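MOBA relate protein (Mycobacterium sp., PDB 2WAW) is of unknown function but carries a MobA-like nucleotidyltransferase domain, so that it probably binds a nucleoside triphosphate and transfers the nucleotide to an acceptor. Local coordinates at residues A[5-11]-A[96-102]; A[89-94]-A[143-149]; A[25-29]-A[188-192]; A[18-23]-A[182-186]. Where two conformers were deposited one is given. Residues are numbered along the deposited sequence.

Contact 1. Residues A[5-11]-A[96-102]; sequences RVTGVVL and AEGIVLM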
loop_
_atom_site.group_PDB
_atom_site.type_symbol
_atom_site.label_atom_id
_atom_site.label_comp_id
_atom_site.label_asym_id
_atom_site.label_seq_id
_atom_site.Cartn_x
_atom_site.Cartn_y
_atom_site.Cartn_z
ATOM N N ARG A 5 7.143 -7.524 14.407
ATOM C CA ARG A 5 8.002 -6.326 14.310
ATOM C C ARG A 5 7.903 -5.666 12.922
ATOM O O ARG A 5 8.873 -5.126 12.381
ATOM C CB ARG A 5 9.439 -6.632 14.708
ATOM C CG ARG A 5 9.520 -7.260 16.080
ATOM C CD ARG A 5 10.918 -7.364 16.625
ATOM N NE ARG A 5 10.848 -7.819 18.013
ATOM C CZ ARG A 5 11.878 -8.255 18.734
ATOM N NH1 ARG A 5 13.099 -8.313 18.211
ATOM N NH2 ARG A 5 11.675 -8.644 19.985
ATOM N N VAL A 6 6.703 -5.723 12.363
ATOM C CA VAL A 6 6.418 -5.090 11.071
ATOM C C VAL A 6 5.170 -4.190 11.183
ATOM O O VAL A 6 4.138 -4.604 11.720
ATOM C CB VAL A 6 6.217 -6.143 9.925
ATOM C CG1 VAL A 6 5.926 -5.419 8.617
ATOM C CG2 VAL A 6 7.456 -7.013 9.765
ATOM N N THR A 7 5.276 -2.982 10.627
ATOM C CA THR A 7 4.125 -2.096 10.465
ATOM C C THR A 7 3.708 -2.098 9.007
ATOM O O THR A 7 4.549 -1.920 8.135
ATOM C CB THR A 7 4.475 -0.663 10.902
ATOM O OG1 THR A 7 4.610 -0.641 12.328
ATOM C CG2 THR A 7 3.364 0.309 10.496
ATOM N N GLY A 8 2.424 -2.320 8.753
ATOM C CA GLY A 8 1.874 -2.166 7.403
ATOM C C GLY A 8 1.432 -0.737 7.176
ATOM O O GLY A 8 0.905 -0.103 8.081
ATOM N N VAL A 9 1.646 -0.225 5.961
ATOM C CA VAL A 9 1.255 1.136 5.623
ATOM C C VAL A 9 0.498 1.054 4.294
ATOM O O VAL A 9 1.069 0.690 3.266
ATOM C CB VAL A 9 2.488 2.077 5.450
ATOM C CG1 VAL A 9 2.041 3.520 5.042
ATOM C CG2 VAL A 9 3.366 2.116 6.731
ATOM N N VAL A 10 -0.786 1.374 4.337
ATOM C CA VAL A 10 -1.616 1.414 3.147
ATOM C C VAL A 10 -1.744 2.873 2.729
ATOM O O VAL A 10 -2.346 3.692 3.455
ATOM C CB VAL A 10 -3.000 0.819 3.423
ATOM C CG1 VAL A 10 -3.910 0.964 2.198
ATOM C CG2 VAL A 10 -2.902 -0.648 3.790
ATOM N N LEU A 11 -1.164 3.195 1.576
ATOM C CA LEU A 11 -1.196 4.575 1.049
ATOM C C LEU A 11 -2.484 4.764 0.270
ATOM O O LEU A 11 -2.690 4.132 -0.781
ATOM C CB LEU A 11 0.039 4.854 0.176
ATOM C CG LEU A 11 1.368 4.642 0.911
ATOM C CD1 LEU A 11 2.514 4.674 -0.113
ATOM C CD2 LEU A 11 1.605 5.735 1.954
ATOM N N ALA A 96 8.941 -1.484 15.201
ATOM C CA ALA A 96 8.905 -2.023 13.844
ATOM C C ALA A 96 10.332 -2.016 13.276
ATOM O O ALA A 96 11.036 -1.012 13.358
ATOM C CB ALA A 96 7.965 -1.185 12.944
ATOM N N GLU A 97 10.736 -3.142 12.695
ATOM C CA GLU A 97 12.050 -3.265 12.044
ATOM C C GLU A 97 11.993 -2.743 10.599
ATOM O O GLU A 97 13.014 -2.464 9.977
ATOM C CB GLU A 97 12.517 -4.736 12.029
ATOM C CG GLU A 97 12.997 -5.258 13.386
ATOM C CD GLU A 97 13.209 -6.775 13.415
ATOM O OE1 GLU A 97 13.064 -7.450 12.366
ATOM O OE2 GLU A 97 13.536 -7.286 14.509
ATOM N N GLY A 98 10.785 -2.632 10.075
ATOM C CA GLY A 98 10.568 -2.057 8.755
ATOM C C GLY A 98 9.083 -1.922 8.525
ATOM O O GLY A 98 8.264 -2.264 9.405
ATOM N N ILE A 99 8.729 -1.422 7.347
ATOM C CA ILE A 99 7.337 -1.323 6.972
ATOM C C ILE A 99 7.105 -2.094 5.707
ATOM O O ILE A 99 8.034 -2.310 4.936
ATOM C CB ILE A 99 6.875 0.140 6.755
ATOM C CG1 ILE A 99 7.674 0.820 5.604
ATOM C CG2 ILE A 99 6.906 0.906 8.100
ATOM C CD1 ILE A 99 7.229 2.265 5.285
ATOM N N VAL A 100 5.857 -2.490 5.507
ATOM C CA VAL A 100 5.393 -2.986 4.226
ATOM C C VAL A 100 4.441 -1.956 3.641
ATOM O O VAL A 100 3.462 -1.560 4.294
ATOM C CB VAL A 100 4.708 -4.369 4.365
ATOM C CG1 VAL A 100 3.981 -4.777 3.057
ATOM C CG2 VAL A 100 5.713 -5.428 4.786
ATOM N N LEU A 101 4.744 -1.522 2.420
ATOM C CA LEU A 101 3.980 -0.494 1.693
ATOM C C LEU A 101 3.063 -1.094 0.671
ATOM O O LEU A 101 3.485 -1.911 -0.138
ATOM C CB LEU A 101 4.948 0.444 0.956
ATOM C CG LEU A 101 5.858 1.371 1.750
ATOM C CD1 LEU A 101 6.816 2.051 0.779
ATOM C CD2 LEU A 101 5.034 2.401 2.516
ATOM N N MET A 102 1.808 -0.667 0.701
ATOM C CA MET A 102 0.904 -1.062 -0.358
ATOM C C MET A 102 -0.054 0.073 -0.645
ATOM O O MET A 102 -0.149 1.042 0.112
ATOM C CB MET A 102 0.154 -2.322 0.010
ATOM C CG MET A 102 -1.024 -2.069 0.885
ATOM S SD MET A 102 -1.711 -3.635 1.394
ATOM C CE MET A 102 -0.885 -3.880 2.975
#

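Contact 2. Residues A[89-94]-A[143-149]; sequences LTWVDP and RGVFGDL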
loop_
_atom_site.group_PDB
_atom_site.type_symbol
_atom_site.label_atom_id
_atom_site.label_comp_id
_atom_site.label_asym_id
_atom_site.label_seq_id
_atom_site.Cartn_x
_atom_site.Cartn_y
_atom_site.Cartn_z
ATOM N N LEU A 89 5.284 7.883 8.342
ATOM C CA LEU A 89 6.514 7.405 8.989
ATOM C C LEU A 89 6.603 7.860 10.450
ATOM O O LEU A 89 7.101 7.130 11.336
ATOM C CB LEU A 89 7.761 7.821 8.175
ATOM C CG LEU A 89 7.941 7.093 6.822
ATOM C CD1 LEU A 89 8.987 7.782 5.951
ATOM C CD2 LEU A 89 8.290 5.618 6.993
ATOM N N THR A 90 6.098 9.059 10.712
ATOM C CA THR A 90 6.159 9.627 12.061
ATOM C C THR A 90 5.329 8.815 13.082
ATOM O O THR A 90 5.577 8.868 14.298
ATOM C CB THR A 90 5.768 11.121 12.053
ATOM O OG1 THR A 90 4.363 11.268 11.823
ATOM C CG2 THR A 90 6.533 11.856 10.968
ATOM N N TRP A 91 4.370 8.049 12.564
ATOM C CA TRP A 91 3.450 7.214 13.347
ATOM C C TRP A 91 3.899 5.767 13.539
ATOM O O TRP A 91 3.284 5.029 14.311
ATOM C CB TRP A 91 2.091 7.155 12.660
ATOM C CG TRP A 91 1.233 8.354 12.798
ATOM C CD1 TRP A 91 1.451 9.593 12.259
ATOM C CD2 TRP A 91 -0.033 8.416 13.464
ATOM N NE1 TRP A 91 0.410 10.436 12.587
ATOM C CE2 TRP A 91 -0.517 9.738 13.320
ATOM C CE3 TRP A 91 -0.801 7.486 14.180
ATOM C CZ2 TRP A 91 -1.737 10.158 13.875
ATOM C CZ3 TRP A 91 -2.017 7.901 14.731
ATOM C CH2 TRP A 91 -2.471 9.228 14.571
ATOM N N VAL A 92 4.937 5.351 12.817
ATOM C CA VAL A 92 5.413 3.966 12.887
ATOM C C VAL A 92 5.939 3.646 14.288
ATOM O O VAL A 92 6.740 4.411 14.834
ATOM C CB VAL A 92 6.504 3.707 11.832
ATOM C CG1 VAL A 92 7.072 2.300 11.959
ATOM C CG2 VAL A 92 5.917 3.893 10.420
ATOM N N ASP A 93 5.463 2.571 14.853
ATOM C CA ASP A 93 5.897 2.056 16.185
ATOM C C ASP A 93 7.455 1.918 16.201
ATOM O O ASP A 93 7.985 1.338 15.355
ATOM C CB ASP A 93 5.168 0.725 16.501
ATOM C CG ASP A 93 5.259 0.293 17.983
ATOM O OD1 ASP A 93 6.360 0.242 18.548
ATOM O OD2 ASP A 93 4.209 -0.057 18.576
ATOM N N PRO A 94 8.112 2.395 17.243
ATOM C CA PRO A 94 9.562 2.157 17.315
ATOM C C PRO A 94 10.003 0.692 17.264
ATOM O O PRO A 94 11.121 0.401 16.826
ATOM C CB PRO A 94 9.960 2.789 18.658
ATOM C CG PRO A 94 8.889 3.793 18.944
ATOM C CD PRO A 94 7.634 3.262 18.349
ATOM N N ARG A 143 13.933 -0.107 8.520
ATOM C CA ARG A 143 14.033 1.106 9.327
ATOM C C ARG A 143 15.251 1.957 8.950
ATOM O O ARG A 143 15.177 3.188 8.973
ATOM C CB ARG A 143 14.098 0.734 10.809
ATOM C CG ARG A 143 14.363 1.942 11.721
ATOM C CD ARG A 143 14.129 1.601 13.188
ATOM N NE ARG A 143 12.720 1.317 13.444
ATOM C CZ ARG A 143 11.781 2.242 13.639
ATOM N NH1 ARG A 143 12.082 3.539 13.623
ATOM N NH2 ARG A 143 10.528 1.867 13.849
ATOM N N GLY A 144 16.345 1.299 8.569
ATOM C CA GLY A 144 17.591 1.996 8.222
ATOM C C GLY A 144 17.480 3.003 7.092
ATOM O O GLY A 144 18.277 3.941 7.012
ATOM N N VAL A 145 16.490 2.836 6.218
ATOM C CA VAL A 145 16.302 3.790 5.121
ATOM C C VAL A 145 15.001 4.611 5.211
ATOM O O VAL A 145 14.563 5.239 4.233
ATOM C CB VAL A 145 16.482 3.113 3.739
ATOM C CG1 VAL A 145 17.938 2.677 3.570
ATOM C CG2 VAL A 145 15.566 1.923 3.597
ATOM N N PHE A 146 14.387 4.605 6.392
ATOM C CA PHE A 146 13.238 5.481 6.660
ATOM C C PHE A 146 13.554 6.946 6.308
ATOM O O PHE A 146 12.706 7.643 5.765
ATOM C CB PHE A 146 12.788 5.390 8.128
ATOM C CG PHE A 146 11.956 4.169 8.463
ATOM C CD1 PHE A 146 11.695 3.163 7.521
ATOM C CD2 PHE A 146 11.441 4.027 9.759
ATOM C CE1 PHE A 146 10.934 2.040 7.869
ATOM C CE2 PHE A 146 10.682 2.919 10.125
ATOM C CZ PHE A 146 10.419 1.905 9.169
ATOM N N GLY A 147 14.771 7.404 6.613
ATOM C CA GLY A 147 15.185 8.769 6.250
ATOM C C GLY A 147 15.118 9.063 4.756
ATOM O O GLY A 147 14.649 10.131 4.339
ATOM N N ASP A 148 15.567 8.106 3.942
ATOM C CA ASP A 148 15.532 8.244 2.484
ATOM C C ASP A 148 14.106 8.265 1.915
ATOM O O ASP A 148 13.804 9.031 0.990
ATOM C CB ASP A 148 16.366 7.133 1.829
ATOM C CG ASP A 148 17.790 7.082 2.368
ATOM O OD1 ASP A 148 18.686 7.649 1.713
ATOM O OD2 ASP A 148 18.016 6.514 3.462
ATOM N N LEU A 149 13.238 7.411 2.462
ATOM C CA LEU A 149 11.822 7.428 2.132
ATOM C C LEU A 149 11.216 8.788 2.388
ATOM O O LEU A 149 10.456 9.299 1.562
ATOM C CB LEU A 149 11.052 6.438 2.995
ATOM C CG LEU A 149 10.832 5.010 2.544
ATOM C CD1 LEU A 149 9.771 4.450 3.456
ATOM C CD2 LEU A 149 10.388 4.920 1.087
HETATM O O HOH W 1 9.448 4.715 14.262
#

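Contact 3. Residues A[25-29]-A[188-192]; sequences LLPLG and YERLL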
loop_
_atom_site.group_PDB
_atom_site.type_symbol
_atom_site.label_atom_id
_atom_site.label_comp_id
_atom_site.label_asym_id
_atom_site.label_seq_id
_atom_site.Cartn_x
_atom_site.Cartn_y
_atom_site.Cartn_z
ATOM N N LEU A 25 -13.740 4.802 -2.385
ATOM C CA LEU A 25 -15.135 4.491 -2.124
ATOM C C LEU A 25 -15.868 3.757 -3.241
ATOM O O LEU A 25 -16.982 3.430 -3.084
ATOM C CB LEU A 25 -15.901 5.761 -1.702
ATOM C CG LEU A 25 -15.341 6.488 -0.492
ATOM C CD1 LEU A 25 -15.936 7.777 -0.311
ATOM C CD2 LEU A 25 -15.475 5.676 0.765
ATOM N N LEU A 26 -15.208 3.499 -4.335
ATOM C CA LEU A 26 -15.827 2.735 -5.433
ATOM C C LEU A 26 -16.312 1.352 -4.978
ATOM O O LEU A 26 -15.581 0.611 -4.306
ATOM C CB LEU A 26 -14.833 2.576 -6.564
ATOM C CG LEU A 26 -14.398 3.867 -7.249
ATOM C CD1 LEU A 26 -13.137 3.598 -8.087
ATOM C CD2 LEU A 26 -15.526 4.471 -8.099
ATOM N N PRO A 27 -17.553 0.992 -5.336
ATOM C CA PRO A 27 -18.079 -0.307 -4.966
ATOM C C PRO A 27 -17.224 -1.430 -5.537
ATOM O O PRO A 27 -16.831 -1.379 -6.705
ATOM C CB PRO A 27 -19.463 -0.317 -5.631
ATOM C CG PRO A 27 -19.841 1.112 -5.712
ATOM C CD PRO A 27 -18.546 1.809 -6.048
ATOM N N LEU A 28 -16.935 -2.435 -4.710
ATOM C CA LEU A 28 -16.235 -3.617 -5.157
ATOM C C LEU A 28 -16.909 -4.774 -4.430
ATOM O O LEU A 28 -16.536 -5.135 -3.307
ATOM C CB LEU A 28 -14.731 -3.511 -4.860
ATOM C CG LEU A 28 -13.780 -4.366 -5.700
ATOM C CD1 LEU A 28 -13.712 -3.872 -7.148
ATOM C CD2 LEU A 28 -12.412 -4.364 -5.065
ATOM N N GLY A 29 -17.958 -5.293 -5.057
ATOM C CA GLY A 29 -18.773 -6.352 -4.467
ATOM C C GLY A 29 -19.526 -5.844 -3.256
ATOM O O GLY A 29 -20.206 -4.812 -3.326
ATOM N N TYR A 188 -10.731 0.712 -13.091
ATOM C CA TYR A 188 -11.746 0.308 -12.112
ATOM C C TYR A 188 -12.636 -0.785 -12.686
ATOM O O TYR A 188 -12.864 -1.795 -12.034
ATOM C CB TYR A 188 -12.594 1.504 -11.694
ATOM C CG TYR A 188 -13.825 1.106 -10.913
ATOM C CD1 TYR A 188 -13.732 0.286 -9.765
ATOM C CD2 TYR A 188 -15.075 1.544 -11.313
ATOM C CE1 TYR A 188 -14.881 -0.087 -9.065
ATOM C CE2 TYR A 188 -16.211 1.196 -10.618
ATOM C CZ TYR A 188 -16.110 0.384 -9.496
ATOM O OH TYR A 188 -17.242 0.052 -8.796
ATOM N N GLU A 189 -13.138 -0.582 -13.904
ATOM C CA GLU A 189 -14.021 -1.576 -14.503
ATOM C C GLU A 189 -13.302 -2.892 -14.721
ATOM O O GLU A 189 -13.911 -3.951 -14.557
ATOM C CB GLU A 189 -14.651 -1.069 -15.792
ATOM C CG GLU A 189 -15.538 0.152 -15.576
ATOM C CD GLU A 189 -16.774 0.133 -16.446
ATOM O OE1 GLU A 189 -16.822 -0.667 -17.409
ATOM O OE2 GLU A 189 -17.711 0.888 -16.139
ATOM N N ARG A 190 -12.002 -2.830 -15.056
ATOM C CA ARG A 190 -11.193 -4.047 -15.244
ATOM C C ARG A 190 -11.038 -4.800 -13.920
ATOM O O ARG A 190 -11.125 -6.038 -13.871
ATOM C CB ARG A 190 -9.798 -3.716 -15.787
ATOM C CG ARG A 190 -9.738 -3.221 -17.224
ATOM C CD ARG A 190 -8.269 -3.082 -17.655
ATOM N NE ARG A 190 -8.008 -1.794 -18.294
ATOM C CZ ARG A 190 -7.171 -0.868 -17.826
ATOM N NH1 ARG A 190 -6.483 -1.082 -16.719
ATOM N NH2 ARG A 190 -7.011 0.282 -18.473
ATOM N N LEU A 191 -10.797 -4.059 -12.850
ATOM C CA LEU A 191 -10.680 -4.672 -11.547
ATOM C C LEU A 191 -12.003 -5.250 -11.089
ATOM O O LEU A 191 -12.056 -6.301 -10.578
ATOM C CB LEU A 191 -10.111 -3.699 -10.505
ATOM C CG LEU A 191 -10.019 -4.183 -9.077
ATOM C CD1 LEU A 191 -9.029 -5.289 -9.005
ATOM C CD2 LEU A 191 -9.636 -3.008 -8.183
ATOM N N LEU A 192 -13.067 -4.522 -11.302
ATOM C CA LEU A 192 -14.361 -5.006 -10.897
ATOM C C LEU A 192 -14.733 -6.297 -11.657
ATOM O O LEU A 192 -15.250 -7.191 -11.092
ATOM C CB LEU A 192 -15.440 -3.938 -11.075
ATOM C CG LEU A 192 -16.881 -4.358 -10.799
ATOM C CD1 LEU A 192 -17.073 -4.704 -9.353
ATOM C CD2 LEU A 192 -17.809 -3.284 -11.218
#

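Contact 4. Residues A[18-23]-A[182-186]; sequences RLGTPK and VDTWD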
loop_
_atom_site.group_PDB
_atom_site.type_symbol
_atom_site.label_atom_id
_atom_site.label_comp_id
_atom_site.label_asym_id
_atom_site.label_seq_id
_atom_site.Cartn_x
_atom_site.Cartn_y
_atom_site.Cartn_z
ATOM N N ARG A 18 -8.566 11.438 -12.056
ATOM C CA ARG A 18 -9.043 10.880 -13.327
ATOM C C ARG A 18 -10.386 10.172 -13.193
ATOM O O ARG A 18 -11.187 10.202 -14.112
ATOM C CB ARG A 18 -8.020 9.933 -13.947
ATOM C CG ARG A 18 -6.704 10.572 -14.371
ATOM C CD ARG A 18 -6.874 11.692 -15.447
ATOM N NE ARG A 18 -7.779 11.301 -16.528
ATOM C CZ ARG A 18 -7.463 10.434 -17.488
ATOM N NH1 ARG A 18 -6.204 10.077 -17.699
ATOM N NH2 ARG A 18 -8.411 9.910 -18.236
ATOM N N LEU A 19 -10.637 9.552 -12.042
ATOM C CA LEU A 19 -11.927 8.898 -11.794
ATOM C C LEU A 19 -13.076 9.899 -11.716
ATOM O O LEU A 19 -14.206 9.592 -12.102
ATOM C CB LEU A 19 -11.887 8.094 -10.490
ATOM C CG LEU A 19 -11.163 6.758 -10.339
ATOM C CD1 LEU A 19 -11.747 5.703 -11.276
ATOM C CD2 LEU A 19 -9.654 6.896 -10.520
ATOM N N GLY A 20 -12.786 11.084 -11.189
ATOM C CA GLY A 20 -13.806 12.085 -10.936
ATOM C C GLY A 20 -14.597 11.876 -9.664
ATOM O O GLY A 20 -15.608 12.540 -9.439
ATOM N N THR A 21 -14.126 10.954 -8.824
ATOM C CA THR A 21 -14.813 10.576 -7.598
ATOM C C THR A 21 -13.767 9.865 -6.738
ATOM O O THR A 21 -12.799 9.354 -7.297
ATOM C CB THR A 21 -15.994 9.624 -7.905
ATOM O OG1 THR A 21 -16.824 9.490 -6.748
ATOM C CG2 THR A 21 -15.504 8.243 -8.360
ATOM N N PRO A 22 -13.929 9.860 -5.397
ATOM C CA PRO A 22 -12.884 9.197 -4.590
ATOM C C PRO A 22 -12.797 7.691 -4.888
ATOM O O PRO A 22 -13.757 6.955 -4.644
ATOM C CB PRO A 22 -13.337 9.467 -3.144
ATOM C CG PRO A 22 -14.248 10.701 -3.240
ATOM C CD PRO A 22 -14.985 10.438 -4.539
ATOM N N LYS A 23 -11.675 7.234 -5.441
ATOM C CA LYS A 23 -11.577 5.820 -5.819
ATOM C C LYS A 23 -11.690 4.880 -4.609
ATOM O O LYS A 23 -12.123 3.740 -4.749
ATOM C CB LYS A 23 -10.298 5.535 -6.616
ATOM C CG LYS A 23 -9.003 5.636 -5.822
ATOM C CD LYS A 23 -7.859 5.588 -6.847
ATOM C CE LYS A 23 -6.521 5.759 -6.232
ATOM N NZ LYS A 23 -5.491 5.675 -7.300
ATOM N N VAL A 182 -5.865 1.129 -9.610
ATOM C CA VAL A 182 -6.911 1.946 -10.219
ATOM C C VAL A 182 -6.456 3.407 -10.376
ATOM O O VAL A 182 -6.387 4.154 -9.385
ATOM C CB VAL A 182 -8.235 1.859 -9.387
ATOM C CG1 VAL A 182 -9.329 2.761 -9.994
ATOM C CG2 VAL A 182 -8.719 0.406 -9.328
ATOM N N ASP A 183 -6.119 3.781 -11.616
ATOM C CA ASP A 183 -5.782 5.163 -11.992
ATOM C C ASP A 183 -6.944 5.827 -12.716
ATOM O O ASP A 183 -7.146 7.046 -12.618
ATOM C CB ASP A 183 -4.590 5.209 -12.974
ATOM C CG ASP A 183 -3.267 4.818 -12.348
ATOM O OD1 ASP A 183 -3.092 4.959 -11.120
ATOM O OD2 ASP A 183 -2.378 4.368 -13.115
ATOM N N THR A 184 -7.661 5.035 -13.509
ATOM C CA THR A 184 -8.642 5.575 -14.441
ATOM C C THR A 184 -9.940 4.789 -14.285
ATOM O O THR A 184 -9.948 3.717 -13.668
ATOM C CB THR A 184 -8.186 5.388 -15.903
ATOM O OG1 THR A 184 -8.000 3.988 -16.158
ATOM C CG2 THR A 184 -6.874 6.138 -16.189
ATOM N N TRP A 185 -11.033 5.306 -14.846
ATOM C CA TRP A 185 -12.302 4.579 -14.778
ATOM C C TRP A 185 -12.177 3.214 -15.444
ATOM O O TRP A 185 -12.689 2.204 -14.937
ATOM C CB TRP A 185 -13.466 5.372 -15.395
ATOM C CG TRP A 185 -14.756 4.723 -15.017
ATOM C CD1 TRP A 185 -15.446 3.801 -15.745
ATOM C CD2 TRP A 185 -15.462 4.871 -13.777
ATOM N NE1 TRP A 185 -16.563 3.386 -15.048
ATOM C CE2 TRP A 185 -16.592 4.021 -13.835
ATOM C CE3 TRP A 185 -15.258 5.656 -12.623
ATOM C CZ2 TRP A 185 -17.524 3.928 -12.786
ATOM C CZ3 TRP A 185 -16.185 5.562 -11.579
ATOM C CH2 TRP A 185 -17.299 4.698 -11.672
ATOM N N ASP A 186 -11.441 3.159 -16.551
ATOM C CA ASP A 186 -11.210 1.881 -17.215
ATOM C C ASP A 186 -10.508 0.880 -16.286
ATOM O O ASP A 186 -10.879 -0.285 -16.258
ATOM C CB ASP A 186 -10.398 2.041 -18.499
ATOM C CG ASP A 186 -10.376 0.772 -19.323
ATOM O OD1 ASP A 186 -11.412 0.434 -19.933
ATOM O OD2 ASP A 186 -9.323 0.107 -19.367
HETATM O O HOH W 2 -10.823 7.884 -15.932
HETATM O O HOH W 3 -6.878 9.177 -10.817
#

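Contact 1. Residues A[5-11]-A[96-102]
Met102, Arg5 and Val9 give up the most surface where two parallel strands of the main sheet, 6-11 and 98-102, lie side by side, their short axes 4.6 Å apart at an angle of 25°. Met102 packs its CG 3.7 Å from Val10 CG2, while its backbone is held twice. Met102 N donates to Val9 O at 3.0 Å. In turn, Leu11 N donates to Met102 O at 2.8 Å. Val9, on the other face, sets its CB 3.9 Å from Leu101 CD2 and its CG2 4.0 Å from Ile99 CG2, and Val9 N donates to Val100 O at 2.8 Å. The alternation of donors and acceptors is that of a regular parallel pairing, loosening toward the start, where Thr7 N to Gly98 O is weak at 3.3 Å. Toward the N-terminal end of the pairing, Glu97 N donates to Arg5 O at 2.7 Å, and Arg5 NH1 keeps a long salt bridge of 3.9 Å to Glu97 OE2. The pair lies at the middle of the Rossmann-like GT-A sheet: strand 48-53 continues it beyond 6-12 and strand 134-142 beyond 98-103, while helix 84-90 packs on the face of Val9 and Leu101 and helix 33-42 on that of Val10 and Met102.

Contact 2. Residues A[89-94]-A[143-149]
In this Rossmann-like GT-A fold, the end of helix 84-90 and the turn after it lean sideways on the start of helix 146-150, both resting on the central sheet. The main bump is Leu89. Its forked end fills the hollow formed by Phe146 and Leu149, one helical turn apart: CD1 lies 3.8 Å from Leu149 CB and 3.7 Å from Phe146 O, while CD2 sits over the ring face, 4.3 Å from the centroid of the Phe146 ring and 14° off its normal, a CH-pi contact. Val92 is a smaller bump, pointing into the corner between the phenyl ring and the arginine end, with Val92 CG1 4.1 Å from Phe146 CE2 and 4.0 Å from Arg143 NH2. Ile99 of the neighbouring strand touches Leu89, Val92, Phe146 and Leu149 alike and so makes a common floor for the two bumps. Arg143, just after strand 134-142, which pairs antiparallel with 98-103, stretches along the rim toward the turn; its NE is bonded to Ala96 O, and Pro94 O lies over one face of the guanidinium, 3.4 Å from Arg143 NH2. A water fills the remaining gap, donating to Val92 O at 2.8 Å and accepting from Arg143 NH1 at 3.0 Å.

Contact 3. Residues A[25-29]-A[188-192]
One hydrogen bond supplies the polar part of this contact between the short strand 27-28 and the C-terminal helix 185-197: Tyr188 OH donates to Pro27 O over 2.6 Å. The carbonyl lies at the edge of the ring, near its plane. The aromatic part belongs to the same ring. Leu26 lies over one of its faces, with Leu26 CB 3.7 Å from Tyr188 CE1 and with CD1 making a CH-pi contact 4.0 Å from the ring centroid of Tyr188, 22° off the normal. Trp185, one turn earlier on the helix, meets Tyr188 edge-to-face. The purely aliphatic part is carried by Leu28, whose CD1 wedges between neighbours on the helix, 4.2 Å from Leu191 CG and 4.1 Å from Leu192 CD1. Around these leucines, helix 33-42 closes the cluster through Leu33, which touches both Leu28 and Leu191. Strand 27-28 pairs with strand 31-32 in a small antiparallel hairpin, and the contact docks that hairpin on the chain's last helix. The chemistry is that of a largely apolar contact in which one residue, Tyr188, supplies both the directional bond and the largest packing surface, with Leu26, Leu28, Leu191 and Leu192 filling in round it.

Contact 4. Residues A[18-23]-A[182-186]
This is a contact between a loop and the start of a helix, part water-bridged and part apolar, joining the loop after strand 6-12 to the residues that lead into the C-terminal helix 185-197. Leu19 is its apolar centre: its CD1 lies 4.0 Å from Val182 CG1 and 3.8 Å from Trp185 CE3. Leu19 CD2 also comes within 3.3 Å of the carbonyl Asp183 O. Thr21 adds its CG2 at the edge of the indole, 4.2 Å from Trp185 CZ3. Two waters stitch the backbones together: one donates to Arg18 O (3.0 Å) and accepts from Trp185 N (2.8 Å), the other accepts from Arg18 N (3.1 Å) and donates to Asp183 O (2.8 Å). The direct bond is Lys23 NZ to Val182 O at 2.7 Å, and Lys23 NZ also donates to Tyr15 O. Thr184 is the N-cap of the helix, its OG1 bonded to Asp187 N. Asp105, whose OD2 accepts from Val182 N, adds a carboxylate to this corner. Arg18, Gly20 and Lys23 match the R-x-G-x-x-K end of the glycine-rich signature loop of MobA-like transferases, which holds the nucleotide in relatives; the arrangement is thus consistent with one wall of such a site.

Overall arrangement
Contact 1 is the core of the four, a backbone-bonded pairing of parallel strands with apolar side chains on both faces. Contact 2 adjoins it, sharing Ile99 as its floor and linking through Arg143 to Ala96, but is only partly buried, and there side-chain shape and a water replace regular bonding. Across the chain's centre, contacts 3 and 4 meet each other, with centres about 10 Å apart, and both use helix 185-197. Leu26 against Trp185 and Leu191 against Val182 join them into one patch. Contact 3 is chiefly hydrophobic, with one tyrosine bond, whereas contact 4, on the signature loop, relies more on water and a lysine.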